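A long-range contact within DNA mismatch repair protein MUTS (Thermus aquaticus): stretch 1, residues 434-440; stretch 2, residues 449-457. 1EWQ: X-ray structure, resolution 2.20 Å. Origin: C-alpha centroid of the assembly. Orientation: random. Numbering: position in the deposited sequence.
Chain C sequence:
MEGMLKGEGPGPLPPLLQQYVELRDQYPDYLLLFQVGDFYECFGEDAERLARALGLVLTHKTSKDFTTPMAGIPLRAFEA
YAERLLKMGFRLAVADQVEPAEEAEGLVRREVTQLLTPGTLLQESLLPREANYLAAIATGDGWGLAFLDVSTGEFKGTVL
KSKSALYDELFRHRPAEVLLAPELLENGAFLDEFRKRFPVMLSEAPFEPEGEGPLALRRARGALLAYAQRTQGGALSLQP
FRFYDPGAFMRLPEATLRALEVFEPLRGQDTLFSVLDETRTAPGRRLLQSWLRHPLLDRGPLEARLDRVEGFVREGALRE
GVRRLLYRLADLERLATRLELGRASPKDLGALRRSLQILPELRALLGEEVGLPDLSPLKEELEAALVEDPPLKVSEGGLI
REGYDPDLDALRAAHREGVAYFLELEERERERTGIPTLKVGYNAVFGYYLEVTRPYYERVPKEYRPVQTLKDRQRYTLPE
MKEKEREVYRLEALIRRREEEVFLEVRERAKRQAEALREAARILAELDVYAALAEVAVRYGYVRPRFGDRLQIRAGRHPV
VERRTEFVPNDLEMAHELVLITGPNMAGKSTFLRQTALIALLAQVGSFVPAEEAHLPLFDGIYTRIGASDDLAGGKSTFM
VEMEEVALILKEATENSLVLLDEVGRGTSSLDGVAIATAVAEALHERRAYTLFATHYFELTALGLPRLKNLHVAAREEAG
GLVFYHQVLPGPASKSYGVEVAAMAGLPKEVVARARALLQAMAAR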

ATOM      1  N   GLY C 434      19.524  62.747  18.641  1.00 40.38           N
ATOM      2  CA  GLY C 434      19.526  63.353  17.322  1.00 39.40           C
ATOM      3  C   GLY C 434      19.773  62.327  16.226  1.00 39.27           C
ATOM      4  O   GLY C 434      20.041  62.687  15.085  1.00 39.06           O
ATOM      5  N   ILE C 435      19.694  61.045  16.570  1.00 38.93           N
ATOM      6  CA  ILE C 435      19.900  59.982  15.598  1.00 38.73           C
ATOM      7  C   ILE C 435      18.521  59.561  15.077  1.00 39.11           C
ATOM      8  O   ILE C 435      17.833  58.743  15.683  1.00 38.98           O
ATOM      9  CB  ILE C 435      20.609  58.784  16.249  1.00 38.65           C
ATOM     10  CG1 ILE C 435      21.852  59.271  17.000  1.00 38.21           C
ATOM     11  CG2 ILE C 435      21.005  57.771  15.185  1.00 38.60           C
ATOM     12  CD1 ILE C 435      22.590  58.182  17.750  1.00 37.49           C
ATOM     13  N   PRO C 436      18.106  60.121  13.931  1.00 39.43           N
ATOM     14  CA  PRO C 436      16.805  59.824  13.324  1.00 39.31           C
ATOM     15  C   PRO C 436      16.438  58.352  13.147  1.00 39.43           C
ATOM     16  O   PRO C 436      15.303  57.968  13.416  1.00 39.53           O
ATOM     17  CB  PRO C 436      16.864  60.583  11.996  1.00 39.34           C
ATOM     18  CG  PRO C 436      18.322  60.558  11.665  1.00 39.49           C
ATOM     19  CD  PRO C 436      18.940  60.899  12.999  1.00 39.38           C
ATOM     20  N   THR C 437      17.385  57.529  12.704  1.00 39.29           N
ATOM     21  CA  THR C 437      17.097  56.113  12.497  1.00 38.79           C
ATOM     22  C   THR C 437      17.241  55.224  13.734  1.00 38.58           C
ATOM     23  O   THR C 437      17.181  54.000  13.626  1.00 38.74           O
ATOM     24  CB  THR C 437      17.977  55.534  11.378  1.00 38.91           C
ATOM     25  OG1 THR C 437      19.354  55.824  11.650  1.00 38.88           O
ATOM     26  CG2 THR C 437      17.583  56.130  10.034  1.00 38.87           C
ATOM     27  N   LEU C 438      17.432  55.823  14.907  1.00 38.17           N
ATOM     28  CA  LEU C 438      17.559  55.034  16.135  1.00 37.51           C
ATOM     29  C   LEU C 438      16.286  54.215  16.311  1.00 37.38           C
ATOM     30  O   LEU C 438      15.195  54.657  15.953  1.00 37.06           O
ATOM     31  CB  LEU C 438      17.765  55.945  17.350  1.00 37.19           C
ATOM     32  CG  LEU C 438      17.859  55.292  18.737  1.00 37.05           C
ATOM     33  CD1 LEU C 438      18.544  56.242  19.697  1.00 36.64           C
ATOM     34  CD2 LEU C 438      16.467  54.913  19.250  1.00 36.81           C
ATOM     35  N   LYS C 439      16.425  53.016  16.857  1.00 37.28           N
ATOM     36  CA  LYS C 439      15.264  52.169  17.050  1.00 37.38           C
ATOM     37  C   LYS C 439      15.267  51.368  18.331  1.00 36.91           C
ATOM     38  O   LYS C 439      16.316  51.056  18.881  1.00 36.90           O
ATOM     39  CB  LYS C 439      15.108  51.208  15.857  1.00 37.80           C
ATOM     40  CG  LYS C 439      14.419  51.847  14.656  1.00 38.77           C
ATOM     41  CD  LYS C 439      14.175  50.854  13.521  1.00 39.22           C
ATOM     42  CE  LYS C 439      15.476  50.397  12.886  1.00 39.63           C
ATOM     43  NZ  LYS C 439      15.242  49.517  11.699  1.00 40.03           N
ATOM     44  N   VAL C 440      14.067  51.067  18.810  1.00 36.59           N
ATOM     45  CA  VAL C 440      13.890  50.229  19.984  1.00 36.20           C
ATOM     46  C   VAL C 440      13.381  48.917  19.398  1.00 36.15           C
ATOM     47  O   VAL C 440      12.301  48.870  18.813  1.00 36.22           O
ATOM     48  CB  VAL C 440      12.831  50.788  20.957  1.00 36.31           C
ATOM     49  CG1 VAL C 440      12.408  49.692  21.940  1.00 35.94           C
ATOM     50  CG2 VAL C 440      13.401  51.983  21.719  1.00 35.82           C
ATOM     51  N   TYR C 449      15.987  46.541  23.393  1.00 30.94           N
ATOM     52  CA  TYR C 449      17.231  47.274  23.164  1.00 31.30           C
ATOM     53  C   TYR C 449      17.076  48.513  22.292  1.00 31.42           C
ATOM     54  O   TYR C 449      16.048  48.715  21.649  1.00 31.40           O
ATOM     55  CB  TYR C 449      18.258  46.338  22.506  1.00 30.92           C
ATOM     56  CG  TYR C 449      17.786  45.778  21.177  1.00 30.90           C
ATOM     57  CD1 TYR C 449      17.681  46.596  20.040  1.00 30.99           C
ATOM     58  CD2 TYR C 449      17.393  44.447  21.065  1.00 30.84           C
ATOM     59  CE1 TYR C 449      17.193  46.099  18.824  1.00 30.85           C
ATOM     60  CE2 TYR C 449      16.898  43.938  19.858  1.00 31.26           C
ATOM     61  CZ  TYR C 449      16.799  44.767  18.744  1.00 31.37           C
ATOM     62  OH  TYR C 449      16.285  44.263  17.569  1.00 31.31           O
ATOM     63  N   LEU C 450      18.129  49.328  22.284  1.00 31.47           N
ATOM     64  CA  LEU C 450      18.203  50.547  21.479  1.00 31.44           C
ATOM     65  C   LEU C 450      19.175  50.179  20.365  1.00 31.24           C
ATOM     66  O   LEU C 450      20.236  49.604  20.629  1.00 31.37           O
ATOM     67  CB  LEU C 450      18.774  51.700  22.307  1.00 31.39           C
ATOM     68  CG  LEU C 450      17.906  52.193  23.463  1.00 31.45           C
ATOM     69  CD1 LEU C 450      18.780  52.813  24.538  1.00 31.56           C
ATOM     70  CD2 LEU C 450      16.881  53.192  22.932  1.00 31.36           C
ATOM     71  N   GLU C 451      18.820  50.508  19.129  1.00 31.14           N
ATOM     72  CA  GLU C 451      19.653  50.159  17.986  1.00 31.32           C
ATOM     73  C   GLU C 451      20.075  51.385  17.176  1.00 30.94           C
ATOM     74  O   GLU C 451      19.244  52.209  16.795  1.00 31.25           O
ATOM     75  CB  GLU C 451      18.891  49.177  17.085  1.00 31.59           C
ATOM     76  CG  GLU C 451      19.682  48.627  15.908  1.00 32.22           C
ATOM     77  CD  GLU C 451      18.823  47.781  14.975  1.00 32.96           C
ATOM     78  OE1 GLU C 451      18.126  48.361  14.107  1.00 33.54           O
ATOM     79  OE2 GLU C 451      18.830  46.538  15.117  1.00 32.76           O
ATOM     80  N   VAL C 452      21.376  51.492  16.928  1.00 30.68           N
ATOM     81  CA  VAL C 452      21.953  52.591  16.153  1.00 29.98           C
ATOM     82  C   VAL C 452      22.835  51.988  15.065  1.00 29.45           C
ATOM     83  O   VAL C 452      23.524  50.994  15.294  1.00 29.10           O
ATOM     84  CB  VAL C 452      22.829  53.517  17.040  1.00 30.35           C
ATOM     85  CG1 VAL C 452      23.538  54.551  16.175  1.00 30.41           C
ATOM     86  CG2 VAL C 452      21.966  54.224  18.087  1.00 30.50           C
ATOM     87  N   THR C 453      22.806  52.587  13.881  1.00 29.10           N
ATOM     88  CA  THR C 453      23.618  52.124  12.755  1.00 28.54           C
ATOM     89  C   THR C 453      25.030  52.722  12.802  1.00 28.56           C
ATOM     90  O   THR C 453      25.257  53.763  13.425  1.00 28.33           O
ATOM     91  CB  THR C 453      22.989  52.527  11.417  1.00 28.38           C
ATOM     92  OG1 THR C 453      22.911  53.958  11.345  1.00 27.47           O
ATOM     93  CG2 THR C 453      21.596  51.931  11.285  1.00 28.23           C
ATOM     94  N   ARG C 454      25.956  52.055  12.116  1.00 28.64           N
ATOM     95  CA  ARG C 454      27.356  52.452  12.046  1.00 28.65           C
ATOM     96  C   ARG C 454      27.624  53.946  11.874  1.00 28.46           C
ATOM     97  O   ARG C 454      28.443  54.506  12.595  1.00 28.42           O
ATOM     98  CB  ARG C 454      28.067  51.674  10.926  1.00 29.25           C
ATOM     99  CG  ARG C 454      29.577  51.927  10.846  1.00 29.58           C
ATOM    100  CD  ARG C 454      30.232  51.041   9.799  1.00 30.09           C
ATOM    101  NE  ARG C 454      30.254  49.635  10.202  1.00 31.06           N
ATOM    102  CZ  ARG C 454      30.986  49.152  11.203  1.00 31.01           C
ATOM    103  NH1 ARG C 454      31.765  49.955  11.914  1.00 31.21           N
ATOM    104  NH2 ARG C 454      30.935  47.860  11.493  1.00 31.32           N
ATOM    105  N   PRO C 455      26.932  54.613  10.930  1.00 28.19           N
ATOM    106  CA  PRO C 455      27.148  56.047  10.718  1.00 28.02           C
ATOM    107  C   PRO C 455      26.937  56.928  11.953  1.00 28.25           C
ATOM    108  O   PRO C 455      27.342  58.096  11.964  1.00 28.08           O
ATOM    109  CB  PRO C 455      26.167  56.382   9.590  1.00 28.14           C
ATOM    110  CG  PRO C 455      26.110  55.108   8.814  1.00 27.82           C
ATOM    111  CD  PRO C 455      26.000  54.080   9.920  1.00 28.19           C
ATOM    112  N   TYR C 456      26.304  56.393  12.990  1.00 28.27           N
ATOM    113  CA  TYR C 456      26.096  57.195  14.188  1.00 28.60           C
ATOM    114  C   TYR C 456      26.793  56.652  15.429  1.00 28.57           C
ATOM    115  O   TYR C 456      26.526  57.124  16.529  1.00 28.63           O
ATOM    116  CB  TYR C 456      24.602  57.361  14.481  1.00 29.29           C
ATOM    117  CG  TYR C 456      23.831  58.046  13.376  1.00 30.22           C
ATOM    118  CD1 TYR C 456      23.306  57.318  12.308  1.00 30.54           C
ATOM    119  CD2 TYR C 456      23.647  59.431  13.382  1.00 30.54           C
ATOM    120  CE1 TYR C 456      22.620  57.952  11.276  1.00 31.30           C
ATOM    121  CE2 TYR C 456      22.961  60.077  12.353  1.00 31.06           C
ATOM    122  CZ  TYR C 456      22.454  59.336  11.305  1.00 31.44           C
ATOM    123  OH  TYR C 456      21.804  59.974  10.269  1.00 32.71           O
ATOM    124  N   TYR C 457      27.685  55.674  15.266  1.00 28.69           N
ATOM    125  CA  TYR C 457      28.395  55.110  16.415  1.00 29.27           C
ATOM    126  C   TYR C 457      29.093  56.139  17.320  1.00 29.73           C
ATOM    127  O   TYR C 457      29.051  56.006  18.534  1.00 29.96           O
ATOM    128  CB  TYR C 457      29.437  54.072  15.962  1.00 29.19           C
ATOM    129  CG  TYR C 457      28.867  52.734  15.517  1.00 29.56           C
ATOM    130  CD1 TYR C 457      27.489  52.510  15.479  1.00 29.68           C
ATOM    131  CD2 TYR C 457      29.714  51.702  15.117  1.00 29.79           C
ATOM    132  CE1 TYR C 457      26.966  51.286  15.046  1.00 30.52           C
ATOM    133  CE2 TYR C 457      29.209  50.473  14.687  1.00 30.21           C
ATOM    134  CZ  TYR C 457      27.836  50.270  14.649  1.00 30.55           C
ATOM    135  OH  TYR C 457      27.337  49.069  14.201  1.00 30.65           O
TER
HETATM  136  O   HOH W   1      20.583  54.439  14.013  1.00 37.35           O
HETATM  137  O   HOH W   2      18.727  51.501  13.495  1.00 43.10           O
HETATM  138  O   HOH W   3      16.920  47.230  12.221  1.00 41.34           O

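This contact is the end of an antiparallel strand pairing, held by two backbone hydrogen bonds around Lys-439 and Glu-451 and extended past the paired residues by apolar packing, a tyrosine ring and bridging waters. The register is fixed by the backbone. Lys-439 N donates to Glu-451 O at 2.9 Å with an N-H...O angle of 153°, and Glu-451 N donates back to Lys-439 O at 2.6 Å with an angle of 151°. This reciprocal pattern defines a hydrogen-bonded antiparallel pair, with Lys-439 CA and Glu-451 CA 4.9 Å apart. One step along, Val-440 and Leu-450 form the non-hydrogen-bonded pair, and their CA atoms lie 4.6 Å apart. Here the backbone carbons approach carbonyl oxygens instead: Val-440 CA lies 3.1 Å from Tyr-449 O and Leu-450 CA 3.3 Å from Lys-439 O, with angles at the hydrogen of 145° and 133°. A similar CA-H...O contact, Leu-438 CA to Glu-451 O at 3.4 Å, carries the close approach one residue beyond the bridged pairs.

Because side chains alternate along a strand, the two pairs present different chemistry on the two faces of the sheet. Lys-439 and Glu-451 share one face, where Lys-439 NZ and Glu-451 OE1 make a long salt bridge of 3.9 Å. Water 3 links the same two atoms, accepting from Lys-439 NZ at 2.9 Å and donating to Glu-451 OE1 at 2.5 Å, so the charges are coupled both directly and through solvent. The other carboxylate oxygen, Glu-451 OE2, is hydrogen-bonded elsewhere in the structure. On the face carrying Val-440 and Leu-450 the contact is apolar: Val-440 CG2 lies 3.9 Å from Leu-450 CD2, and Leu-438 CD2 reaches that same Leu-450 methyl at 4.1 Å. Leu-438 CD1 lies 4.3 Å from Val-452 CG2, a methyl that Ile-435 CD1 also meets at 4.0 Å. These shared methyls join the packing into a continuous series from Val-440 to Ile-435.

Before the strand, the first stretch folds through a type I turn from Ile-435 to Leu-438, closed by Leu-438 N donating to Ile-435 O at 3.0 Å. Ile-435 points its CA-to-CB bond toward the second stretch, and its CG2 sits over one face of the Tyr-456 ring, 3.7 Å from the ring centroid and 24° off the ring normal. That position identifies a CH-pi contact; the nearest ring atom to Ile-435 CG2 is Tyr-456 CG, at 3.4 Å. Pro-436 adds a looser contact, its CG 3.8 Å from Tyr-456 OH.

Water helps to join the turn to the end of the second strand. Thr-437 OG1 and Thr-453 OG1 are 4.0 Å apart, too far for a direct hydrogen bond, but water 1 is hydrogen-bonded to Thr-437 OG1 at 3.0 Å and accepts from Thr-453 N at 2.9 Å. The two stretches together bury 570 Å² between them.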